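Local coordinates for Protease/Reverse transcriptase/ribonuclease H (PDB 7KSF), which copies viral RNA into DNA, degrades the RNA of the resulting hybrid and, through an aspartic protease domain, probably cleaves viral polyproteins, at residues 515-520 against 556-561; 246-251 against 308-313; 190-195 against 265-270; 4-9 against 61-66. The protein carries 1 engineered substitution. One frame throughout, in Å; residues are numbered along the deposited sequence.

Contact 1 (515-520 against 556-561); sequences GQEILV and RIQFHY
Val520 and Phe559 lie side by side and point the same way, on one face of two parallel strands. Val520 CB sits 3.6 Å from Phe559 CD2. Val520 CG1 also leans on CD2, and CG2 on CE2. CG1 stands anti to the backbone N (chi1 -179°), which leaves CG2 beside that N and 4.3 Å from Ile557 CG2. Further back on the same face, Ile518 CB packs against Ile557 CG1. On the other face Leu519 runs alongside Gln558. Its CD1 lies 3.5 Å from Gln558 NE2, while its CG is nearer OE1. Gln558 NE2 also comes within 3.2 Å of Glu517 OE1, the amide and carboxylate planes 53° apart.

The two strands are neighbours in a sheet that runs 477-484, 464-471, 454-460, 518-522, 557-561, the order of an RNase H-like sheet. Strand 557-561 is the outermost at its side within the chain, and 518-522 separates it from 454-460. Four backbone bonds join the pair, from Ile518 N to Arg556 O (2.9 Å), Gln558 N to Ile518 O, Val520 N to Gln558 O and His560 N to Val520 O (2.7 Å).

Farther out, helix 494-513 packs on the Ile518 and Val520 face through Leu506, Ala509 and Met510. Arg453 touches both Leu519 and Gln558 on the other face. Asp554 OD1 accepts a bond from Arg556 N, just ahead of the strand.

Contact 2 (246-251 against 308-313); sequences TLDLAN and YVDDIY
Asp248 carries CG anti to its backbone N (chi1 178°), whereas Asp310 holds CG between its backbone N and carbonyl carbon (chi1 60°). These torsions bring two acidic groups close, Asp248 OD1 2.7 Å from Asp310 OD2; at this resolution the distance does not settle how they interact. Their planes are 79° apart. Asp311 brings a third carboxylate near, its OD1 3.7 Å from Asp248 OD1. Tyr308-Val309-Asp310-Asp311 is the Y-X-D-D signature of reverse transcriptases, here a type II' turn with Val309 at positive phi. In relatives, the first aspartate of this signature and one on the neighbouring strand bind the catalytic metals, and the cluster is consistent with that role.

The backbones are antiparallel but loosely joined. Leu247 N to Ile312 O (3.3 Å), Ile312 N to Leu247 O and Leu249 N to Asp310 O are all weak bonds. Away from the carboxylates, Leu249 CD2 and Ile312 CD1 touch at 4.2 Å.

Helix 287-299 backs these apolar groups, Phe291 on Leu249 and Leu299 on Ile312. Strand 243-249 also pairs with 340-341 and 345-349, where Ser345 OG bonds to Asp248 N. Strand 311-316 pairs in turn with 306-308.

Contact 3 (190-195 against 265-270); sequences QNSTMN and LTAFTW
Ala267 points its CB at the bend formed by Ser192 and Met194. That methyl lies 3.4 Å from Ser192 CB and 3.2 Å from Met194 O. Ser192 holds OG anti to its own backbone N (chi1 159°). OG accepts a bond from Met194 N at 3.1 Å, which makes an ST turn. The same hydroxyl bonds to Trp264 O, just ahead of 265-270, so it ties the bend to that segment's approach as well.

Met194 starts out toward 265-270 and then leaves it. Its CG is anti to the backbone N, 3.7 Å from Leu265 O. The chain bends at chi2 (52°), which turns SD off the line of CB and CG; the rest of the side chain packs on Pro158 and on Val217 of helix 215-218. Leu265 packs on Val217 too.

This is packing within the reverse transcriptase part of the chain, consistent with its fingers subdomain. The loop 190-195 leaves strand 187-189, an outer strand of a three-stranded antiparallel sheet. Strand 268-270 is the other outer strand, and 273-277 runs between them. From that middle strand, Gln274 touches both Ser192 and Ala267.

The side chain of Asn195 crosses that of Thr269 at about a right angle, but the approach of OD1 to the Thr269 hydroxyl is a clash in the model, so its detail is doubtful. The backbone contact is clearer: Asn195 CA directs its hydrogen at Ala267 O, 3.5 Å away. On its other branch, Asn195 ND2 makes a weak hydrogen bond to Gln161 O.

Contact 4 (4-9 against 61-66); sequences QPLPAE and KVKGRK
Ala8 faces Val62, and Glu9 faces Lys61, where strand 6-9 runs antiparallel to the end of strand 52-62. Both belong to the mixed sheet of the spumavirus aspartic protease part of the chain. Strand 52-62 turns back into 65-74 through a type I' hairpin from Val62 to Arg65. Lys63 and Gly64 occupy its two middle positions, both with positive phi.

Backbone hydrogen bonds form the main connection. Glu9 and Lys61 are a hydrogen-bonded pair, with Lys61 N to Glu9 O at 2.7 Å and Glu9 N to Lys61 O at 3.1 Å. One bond further along, Lys63 N reaches Pro7 O at 3.1 Å, so strand 6-9 also grips the first corner of the turn. The turn itself is closed by Arg65 N bonding to Val62 O. On its other side, strand 6-9 bonds to strand 14-19, Leu6 with Ala17 and Ala8 with Leu15.

Charges of opposite sign approach on the Glu9 and Lys61 face. Glu9 OE2 and Lys61 NZ are 4.5 Å apart, too far for a salt bridge. Nearby, Trp88 makes a cation-pi contact with Arg65.

Apolar contacts are few. Ala8 and Val62 form a non-hydrogen-bonded pair, and Ala8 CB stands 4.5 Å from Val62 CG2. Leu89 lies against both Leu6 and Val62. Trp88 also touches Val62. The chain of Lys63 is extended beyond CG and passes obliquely across Leu6. Lys63 CG lies 4.4 Å from Pro7 CG. At the far end of the contact, it is the methylene CE of Lys63 that meets Leu6 CD2, at 4.1 Å.

The four contacts sample three parts of the polyprotein. Contact 4 lies in the protease, contacts 2 and 3 in the polymerase, and contact 1 in the RNase H-like domain that follows. None touches another. Contact 2 carries the Y-X-D-D signature and so probably marks the polymerase active site; its centre is nearest to the chain's centre, about 11 Å from it. It is about 29 Å from the centre of contact 3 and 30 Å from that of contact 1. Contacts 2 and 3 interlock along the chain, their segments alternating. Contacts 3 and 4 have centres about 25 Å apart; contacts 1 and 4, about 58 Å. The calcium ion sits with Gly596 and Glu642 in the RNase H, outside all four contacts.

Contact 1 (515-520 against 556-561)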
# COMPACT_ATOMS: atom_id res chain seq x y z
N GLY A 515 24.04 17.71 -4.99
CA GLY A 515 23.95 19.15 -4.86
C GLY A 515 23.63 19.90 -6.12
O GLY A 515 23.84 21.12 -6.18
N GLN A 516 23.11 19.22 -7.14
CA GLN A 516 22.76 19.84 -8.41
C GLN A 516 21.25 19.89 -8.58
O GLN A 516 20.54 18.97 -8.16
CB GLN A 516 23.40 19.09 -9.58
CG GLN A 516 24.88 19.36 -9.75
CD GLN A 516 25.16 20.78 -10.18
OE1 GLN A 516 24.35 21.41 -10.86
NE2 GLN A 516 26.31 21.31 -9.78
N GLU A 517 20.79 21.02 -9.14
CA GLU A 517 19.37 21.13 -9.43
C GLU A 517 18.94 20.07 -10.43
O GLU A 517 19.73 19.63 -11.28
CB GLU A 517 19.04 22.52 -9.98
CG GLU A 517 19.43 23.67 -9.06
CD GLU A 517 19.14 25.03 -9.66
OE1 GLU A 517 18.57 25.08 -10.78
OE2 GLU A 517 19.48 26.05 -9.02
N ILE A 518 17.69 19.65 -10.33
CA ILE A 518 17.14 18.57 -11.15
C ILE A 518 16.01 19.14 -12.00
O ILE A 518 15.09 19.78 -11.47
CB ILE A 518 16.63 17.40 -10.28
CG1 ILE A 518 17.77 16.83 -9.45
CG2 ILE A 518 15.99 16.33 -11.15
CD1 ILE A 518 17.35 15.69 -8.56
N LEU A 519 16.08 18.91 -13.30
CA LEU A 519 15.02 19.29 -14.23
C LEU A 519 14.38 18.03 -14.79
O LEU A 519 15.09 17.13 -15.26
CB LEU A 519 15.57 20.16 -15.36
CG LEU A 519 15.80 21.65 -15.08
CD1 LEU A 519 16.97 21.88 -14.13
CD2 LEU A 519 16.01 22.39 -16.39
N VAL A 520 13.06 17.96 -14.73
CA VAL A 520 12.31 16.78 -15.14
C VAL A 520 11.46 17.15 -16.34
O VAL A 520 10.72 18.14 -16.31
CB VAL A 520 11.44 16.23 -14.00
CG1 VAL A 520 10.70 14.99 -14.46
CG2 VAL A 520 12.31 15.91 -12.79
N ARG A 556 14.87 23.39 -6.05
CA ARG A 556 15.91 22.61 -6.71
C ARG A 556 15.36 21.82 -7.89
O ARG A 556 16.09 21.56 -8.85
CB ARG A 556 16.57 21.66 -5.71
CG ARG A 556 17.34 22.35 -4.60
CD ARG A 556 18.66 22.91 -5.12
NE ARG A 556 19.52 23.35 -4.03
CZ ARG A 556 20.82 23.61 -4.16
NH1 ARG A 556 21.40 23.47 -5.34
NH2 ARG A 556 21.53 24.00 -3.11
N ILE A 557 14.09 21.44 -7.84
CA ILE A 557 13.46 20.63 -8.87
C ILE A 557 12.51 21.50 -9.68
O ILE A 557 11.77 22.32 -9.12
CB ILE A 557 12.71 19.43 -8.24
CG1 ILE A 557 13.66 18.63 -7.35
CG2 ILE A 557 12.13 18.54 -9.33
CD1 ILE A 557 13.00 17.46 -6.64
N GLN A 558 12.61 21.36 -11.00
CA GLN A 558 11.77 22.11 -11.97
C GLN A 558 11.20 21.10 -12.96
O GLN A 558 11.93 20.17 -13.35
CB GLN A 558 12.58 23.18 -12.70
CG GLN A 558 13.94 23.46 -12.08
CD GLN A 558 14.75 24.38 -12.95
OE1 GLN A 558 14.36 24.72 -14.06
NE2 GLN A 558 15.91 24.79 -12.45
N PHE A 559 9.94 21.29 -13.37
CA PHE A 559 9.29 20.37 -14.29
C PHE A 559 8.97 21.07 -15.60
O PHE A 559 8.35 22.14 -15.61
CB PHE A 559 8.01 19.81 -13.67
CG PHE A 559 8.25 19.00 -12.43
CD1 PHE A 559 8.27 19.61 -11.19
CD2 PHE A 559 8.47 17.64 -12.50
CE1 PHE A 559 8.49 18.88 -10.04
CE2 PHE A 559 8.70 16.90 -11.36
CZ PHE A 559 8.71 17.52 -10.13
N HIS A 560 9.39 20.46 -16.71
CA HIS A 560 9.19 21.01 -18.05
C HIS A 560 8.38 20.04 -18.90
O HIS A 560 8.55 18.82 -18.80
CB HIS A 560 10.52 21.29 -18.74
CG HIS A 560 11.08 22.65 -18.46
ND1 HIS A 560 11.70 22.96 -17.27
CD2 HIS A 560 11.10 23.78 -19.20
CE1 HIS A 560 12.08 24.23 -17.30
NE2 HIS A 560 11.73 24.74 -18.46
N TYR A 561 7.51 20.59 -19.73
CA TYR A 561 6.77 19.80 -20.70
C TYR A 561 7.67 19.42 -21.86
O TYR A 561 8.44 20.25 -22.36
CB TYR A 561 5.55 20.57 -21.21
CG TYR A 561 4.86 19.93 -22.39
CD1 TYR A 561 4.40 18.62 -22.33
CD2 TYR A 561 4.64 20.65 -23.56
CE1 TYR A 561 3.76 18.04 -23.41
CE2 TYR A 561 4.00 20.07 -24.64
CZ TYR A 561 3.56 18.77 -24.56
OH TYR A 561 2.92 18.20 -25.63

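Contact 2 (246-251 against 308-313)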
# COMPACT_ATOMS: atom_id res chain seq x y z
N THR A 246 5.63 -1.66 10.28
CA THR A 246 4.84 -0.48 9.95
C THR A 246 3.48 -0.58 10.62
O THR A 246 2.86 -1.65 10.63
CB THR A 246 4.68 -0.33 8.43
OG1 THR A 246 3.68 0.66 8.15
CG2 THR A 246 4.26 -1.64 7.80
N LEU A 247 3.03 0.54 11.19
CA LEU A 247 1.76 0.61 11.91
C LEU A 247 0.91 1.71 11.30
O LEU A 247 1.29 2.88 11.33
CB LEU A 247 1.98 0.89 13.39
CG LEU A 247 2.67 -0.21 14.19
CD1 LEU A 247 2.94 0.28 15.60
CD2 LEU A 247 1.80 -1.45 14.20
N ASP A 248 -0.26 1.34 10.78
CA ASP A 248 -1.17 2.30 10.18
C ASP A 248 -2.08 2.87 11.26
O ASP A 248 -2.72 2.12 12.01
CB ASP A 248 -2.00 1.64 9.08
CG ASP A 248 -3.00 2.59 8.46
OD1 ASP A 248 -2.76 3.82 8.48
OD2 ASP A 248 -4.04 2.11 7.96
N LEU A 249 -2.14 4.20 11.35
CA LEU A 249 -3.02 4.85 12.30
C LEU A 249 -4.43 4.99 11.71
O LEU A 249 -4.63 4.90 10.50
CB LEU A 249 -2.46 6.21 12.71
CG LEU A 249 -1.07 6.17 13.35
CD1 LEU A 249 -0.61 7.57 13.76
CD2 LEU A 249 -1.06 5.24 14.55
N ALA A 250 -5.40 5.22 12.59
CA ALA A 250 -6.80 5.26 12.20
C ALA A 250 -7.25 6.70 11.99
O ALA A 250 -8.02 7.27 12.76
CB ALA A 250 -7.66 4.55 13.24
N ASN A 251 -6.74 7.29 10.91
CA ASN A 251 -6.97 8.70 10.58
C ASN A 251 -6.64 9.71 11.69
O ASN A 251 -7.51 10.40 12.22
CB ASN A 251 -8.41 8.91 10.08
CG ASN A 251 -8.58 8.54 8.62
OD1 ASN A 251 -7.80 7.77 8.06
ND2 ASN A 251 -9.60 9.11 7.98
N TYR A 308 5.37 9.23 8.33
CA TYR A 308 4.80 10.00 7.24
C TYR A 308 3.30 9.78 7.33
O TYR A 308 2.82 8.65 7.24
CB TYR A 308 5.35 9.53 5.89
CG TYR A 308 4.94 10.42 4.73
CD1 TYR A 308 5.66 11.57 4.43
CD2 TYR A 308 3.85 10.10 3.94
CE1 TYR A 308 5.30 12.38 3.38
CE2 TYR A 308 3.48 10.90 2.88
CZ TYR A 308 4.21 12.04 2.60
OH TYR A 308 3.84 12.85 1.55
N VAL A 309 2.55 10.86 7.50
CA VAL A 309 1.10 10.76 7.61
C VAL A 309 0.68 9.77 8.70
O VAL A 309 1.16 9.85 9.83
CB VAL A 309 0.47 10.41 6.24
CG1 VAL A 309 -1.04 10.45 6.33
CG2 VAL A 309 0.98 11.36 5.17
N ASP A 310 -0.20 8.84 8.36
CA ASP A 310 -0.64 7.78 9.27
C ASP A 310 0.43 6.72 9.57
O ASP A 310 0.55 6.26 10.71
CB ASP A 310 -1.89 7.10 8.72
CG ASP A 310 -1.68 6.48 7.36
OD1 ASP A 310 -0.54 6.55 6.85
OD2 ASP A 310 -2.64 5.91 6.80
N ASP A 311 1.19 6.34 8.55
CA ASP A 311 2.22 5.31 8.66
C ASP A 311 3.40 5.61 9.59
O ASP A 311 3.88 6.74 9.66
CB ASP A 311 2.74 4.93 7.27
CG ASP A 311 1.64 4.43 6.36
OD1 ASP A 311 0.51 4.22 6.84
OD2 ASP A 311 1.91 4.24 5.16
N ILE A 312 3.87 4.57 10.28
CA ILE A 312 5.00 4.67 11.19
C ILE A 312 6.03 3.58 10.84
O ILE A 312 5.65 2.46 10.49
CB ILE A 312 4.57 4.51 12.66
CG1 ILE A 312 3.54 5.58 13.02
CG2 ILE A 312 5.77 4.59 13.58
CD1 ILE A 312 3.08 5.53 14.46
N TYR A 313 7.31 3.91 10.94
CA TYR A 313 8.37 2.95 10.61
C TYR A 313 9.32 2.64 11.77
O TYR A 313 9.80 3.55 12.46
CB TYR A 313 9.16 3.45 9.40
CG TYR A 313 10.21 2.47 8.90
CD1 TYR A 313 11.50 2.49 9.40
CD2 TYR A 313 9.89 1.54 7.92
CE1 TYR A 313 12.45 1.60 8.95
CE2 TYR A 313 10.84 0.64 7.46
CZ TYR A 313 12.12 0.68 7.98
OH TYR A 313 13.06 -0.21 7.52

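Contact 3 (190-195 against 265-270)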
# COMPACT_ATOMS: atom_id res chain seq x y z
N GLN A 190 -23.81 22.40 13.40
CA GLN A 190 -23.63 23.83 13.54
C GLN A 190 -23.62 24.47 12.16
O GLN A 190 -22.86 24.05 11.29
CB GLN A 190 -22.33 24.15 14.30
CG GLN A 190 -22.01 25.63 14.43
CD GLN A 190 -20.76 25.89 15.25
OE1 GLN A 190 -20.38 25.08 16.10
NE2 GLN A 190 -20.12 27.02 15.00
N ASN A 191 -24.47 25.48 11.97
CA ASN A 191 -24.44 26.27 10.76
C ASN A 191 -23.17 27.09 10.69
O ASN A 191 -22.50 27.33 11.70
CB ASN A 191 -25.66 27.19 10.68
CG ASN A 191 -26.96 26.43 10.54
OD1 ASN A 191 -27.09 25.31 11.02
ND2 ASN A 191 -27.93 27.05 9.88
N SER A 192 -22.83 27.55 9.49
CA SER A 192 -21.59 28.27 9.30
C SER A 192 -21.68 29.07 8.01
O SER A 192 -22.61 28.91 7.22
CB SER A 192 -20.39 27.32 9.26
OG SER A 192 -19.28 27.91 8.61
N THR A 193 -20.70 29.95 7.83
CA THR A 193 -20.62 30.73 6.60
C THR A 193 -20.05 29.89 5.46
O THR A 193 -20.55 29.95 4.33
CB THR A 193 -19.76 31.97 6.82
OG1 THR A 193 -20.28 32.72 7.94
CG2 THR A 193 -19.75 32.85 5.58
N MET A 194 -19.01 29.10 5.73
CA MET A 194 -18.35 28.31 4.72
C MET A 194 -19.03 26.96 4.55
O MET A 194 -19.55 26.39 5.51
CB MET A 194 -16.88 28.10 5.08
CG MET A 194 -16.08 27.32 4.05
SD MET A 194 -16.26 28.04 2.41
CE MET A 194 -15.27 26.93 1.42
N ASN A 195 -19.04 26.46 3.32
CA ASN A 195 -19.53 25.12 3.02
C ASN A 195 -18.58 24.46 2.04
O ASN A 195 -18.05 25.11 1.14
CB ASN A 195 -20.94 25.15 2.43
CG ASN A 195 -21.59 23.79 2.42
OD1 ASN A 195 -22.31 23.43 3.35
ND2 ASN A 195 -21.34 23.02 1.37
N LEU A 265 -15.28 26.89 10.15
CA LEU A 265 -14.49 26.87 8.92
C LEU A 265 -14.65 25.54 8.18
O LEU A 265 -14.68 25.52 6.95
CB LEU A 265 -13.02 27.12 9.24
CG LEU A 265 -12.09 27.24 8.04
CD1 LEU A 265 -12.50 28.43 7.18
CD2 LEU A 265 -10.64 27.37 8.48
N THR A 266 -14.75 24.44 8.92
CA THR A 266 -14.77 23.10 8.34
C THR A 266 -16.18 22.61 8.02
O THR A 266 -16.40 21.40 7.94
CB THR A 266 -14.08 22.12 9.29
OG1 THR A 266 -14.74 22.16 10.57
CG2 THR A 266 -12.62 22.47 9.47
N ALA A 267 -17.13 23.52 7.82
CA ALA A 267 -18.52 23.11 7.70
C ALA A 267 -18.80 22.50 6.33
O ALA A 267 -18.18 22.84 5.32
CB ALA A 267 -19.45 24.30 7.94
N PHE A 268 -19.77 21.59 6.31
CA PHE A 268 -20.20 20.89 5.11
C PHE A 268 -21.68 20.52 5.27
O PHE A 268 -22.20 20.42 6.38
CB PHE A 268 -19.36 19.63 4.86
CG PHE A 268 -19.43 18.63 5.98
CD1 PHE A 268 -18.59 18.74 7.08
CD2 PHE A 268 -20.32 17.57 5.93
CE1 PHE A 268 -18.65 17.82 8.11
CE2 PHE A 268 -20.39 16.65 6.96
CZ PHE A 268 -19.55 16.77 8.04
N THR A 269 -22.34 20.33 4.13
CA THR A 269 -23.77 20.05 4.10
C THR A 269 -24.01 18.59 3.73
O THR A 269 -23.54 18.13 2.69
CB THR A 269 -24.48 20.97 3.10
OG1 THR A 269 -24.33 22.34 3.50
CG2 THR A 269 -25.97 20.64 3.03
N TRP A 270 -24.73 17.88 4.60
CA TRP A 270 -25.08 16.48 4.37
C TRP A 270 -26.57 16.30 4.61
O TRP A 270 -27.06 16.56 5.72
CB TRP A 270 -24.26 15.56 5.29
CG TRP A 270 -24.75 14.14 5.32
CD1 TRP A 270 -25.57 13.57 6.26
CD2 TRP A 270 -24.44 13.10 4.38
NE1 TRP A 270 -25.80 12.25 5.95
CE2 TRP A 270 -25.11 11.94 4.81
CE3 TRP A 270 -23.66 13.04 3.22
CZ2 TRP A 270 -25.03 10.73 4.11
CZ3 TRP A 270 -23.58 11.85 2.54
CH2 TRP A 270 -24.26 10.71 2.98

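Contact 4 (4-9 against 61-66)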
# COMPACT_ATOMS: atom_id res chain seq x y z
N GLN A 4 -17.64 6.02 26.24
CA GLN A 4 -18.55 6.66 25.31
C GLN A 4 -18.87 8.08 25.79
O GLN A 4 -19.22 8.27 26.96
CB GLN A 4 -19.83 5.85 25.17
CG GLN A 4 -20.78 6.36 24.10
CD GLN A 4 -21.87 5.36 23.78
OE1 GLN A 4 -22.54 5.46 22.75
NE2 GLN A 4 -22.07 4.39 24.67
N PRO A 5 -18.74 9.08 24.93
CA PRO A 5 -19.12 10.44 25.33
C PRO A 5 -20.62 10.54 25.56
O PRO A 5 -21.41 9.81 24.97
CB PRO A 5 -18.68 11.30 24.14
CG PRO A 5 -18.68 10.36 22.98
CD PRO A 5 -18.26 9.02 23.54
N LEU A 6 -20.99 11.46 26.44
CA LEU A 6 -22.36 11.61 26.88
C LEU A 6 -22.90 12.97 26.46
O LEU A 6 -22.28 14.00 26.77
CB LEU A 6 -22.44 11.45 28.40
CG LEU A 6 -21.63 10.27 28.92
CD1 LEU A 6 -21.28 10.45 30.39
CD2 LEU A 6 -22.39 8.96 28.71
N PRO A 7 -24.04 13.02 25.77
CA PRO A 7 -24.59 14.32 25.37
C PRO A 7 -25.04 15.13 26.58
O PRO A 7 -25.64 14.60 27.51
CB PRO A 7 -25.78 13.94 24.48
CG PRO A 7 -26.18 12.58 24.94
CD PRO A 7 -24.90 11.90 25.35
N ALA A 8 -24.72 16.42 26.56
CA ALA A 8 -25.02 17.28 27.69
C ALA A 8 -25.18 18.71 27.22
O ALA A 8 -24.49 19.15 26.29
CB ALA A 8 -23.93 17.19 28.76
N GLU A 9 -26.08 19.44 27.87
CA GLU A 9 -26.28 20.87 27.63
C GLU A 9 -26.04 21.63 28.92
O GLU A 9 -26.58 21.27 29.97
CB GLU A 9 -27.69 21.14 27.10
CG GLU A 9 -28.06 22.61 27.06
CD GLU A 9 -29.50 22.83 26.63
OE1 GLU A 9 -30.02 22.00 25.86
OE2 GLU A 9 -30.10 23.84 27.06
N LYS A 61 -27.46 20.15 32.28
CA LYS A 61 -28.18 18.94 31.95
C LYS A 61 -27.22 17.86 31.47
O LYS A 61 -26.29 18.13 30.71
CB LYS A 61 -29.23 19.20 30.87
CG LYS A 61 -30.31 20.20 31.26
CD LYS A 61 -31.29 20.41 30.13
CE LYS A 61 -32.35 21.44 30.49
NZ LYS A 61 -33.30 21.68 29.37
N VAL A 62 -27.46 16.63 31.93
CA VAL A 62 -26.75 15.45 31.45
C VAL A 62 -27.82 14.48 30.95
O VAL A 62 -28.61 13.96 31.74
CB VAL A 62 -25.88 14.80 32.53
CG1 VAL A 62 -25.35 13.46 32.06
CG2 VAL A 62 -24.73 15.73 32.90
N LYS A 63 -27.84 14.25 29.63
CA LYS A 63 -28.87 13.43 28.98
C LYS A 63 -30.27 13.96 29.25
O LYS A 63 -31.25 13.21 29.22
CB LYS A 63 -28.77 11.96 29.41
CG LYS A 63 -27.55 11.22 28.90
CD LYS A 63 -27.60 9.75 29.30
CE LYS A 63 -26.47 8.98 28.65
NZ LYS A 63 -26.53 7.52 28.95
N GLY A 64 -30.39 15.26 29.52
CA GLY A 64 -31.67 15.88 29.79
C GLY A 64 -31.97 16.14 31.26
O GLY A 64 -32.88 16.93 31.56
N ARG A 65 -31.24 15.51 32.18
CA ARG A 65 -31.45 15.70 33.61
C ARG A 65 -30.43 16.69 34.15
O ARG A 65 -29.23 16.57 33.88
CB ARG A 65 -31.34 14.37 34.37
CG ARG A 65 -32.54 13.46 34.21
CD ARG A 65 -32.60 12.43 35.32
NE ARG A 65 -32.68 13.05 36.64
CZ ARG A 65 -32.84 12.38 37.78
NH1 ARG A 65 -32.93 11.06 37.76
NH2 ARG A 65 -32.90 13.04 38.93
N LYS A 66 -30.92 17.67 34.92
CA LYS A 66 -30.04 18.69 35.47
C LYS A 66 -29.12 18.11 36.53
O LYS A 66 -29.45 17.14 37.23
CB LYS A 66 -30.87 19.83 36.08
CG LYS A 66 -31.77 20.54 35.08
CD LYS A 66 -32.51 21.69 35.75
CE LYS A 66 -33.48 22.36 34.79
NZ LYS A 66 -34.52 21.41 34.32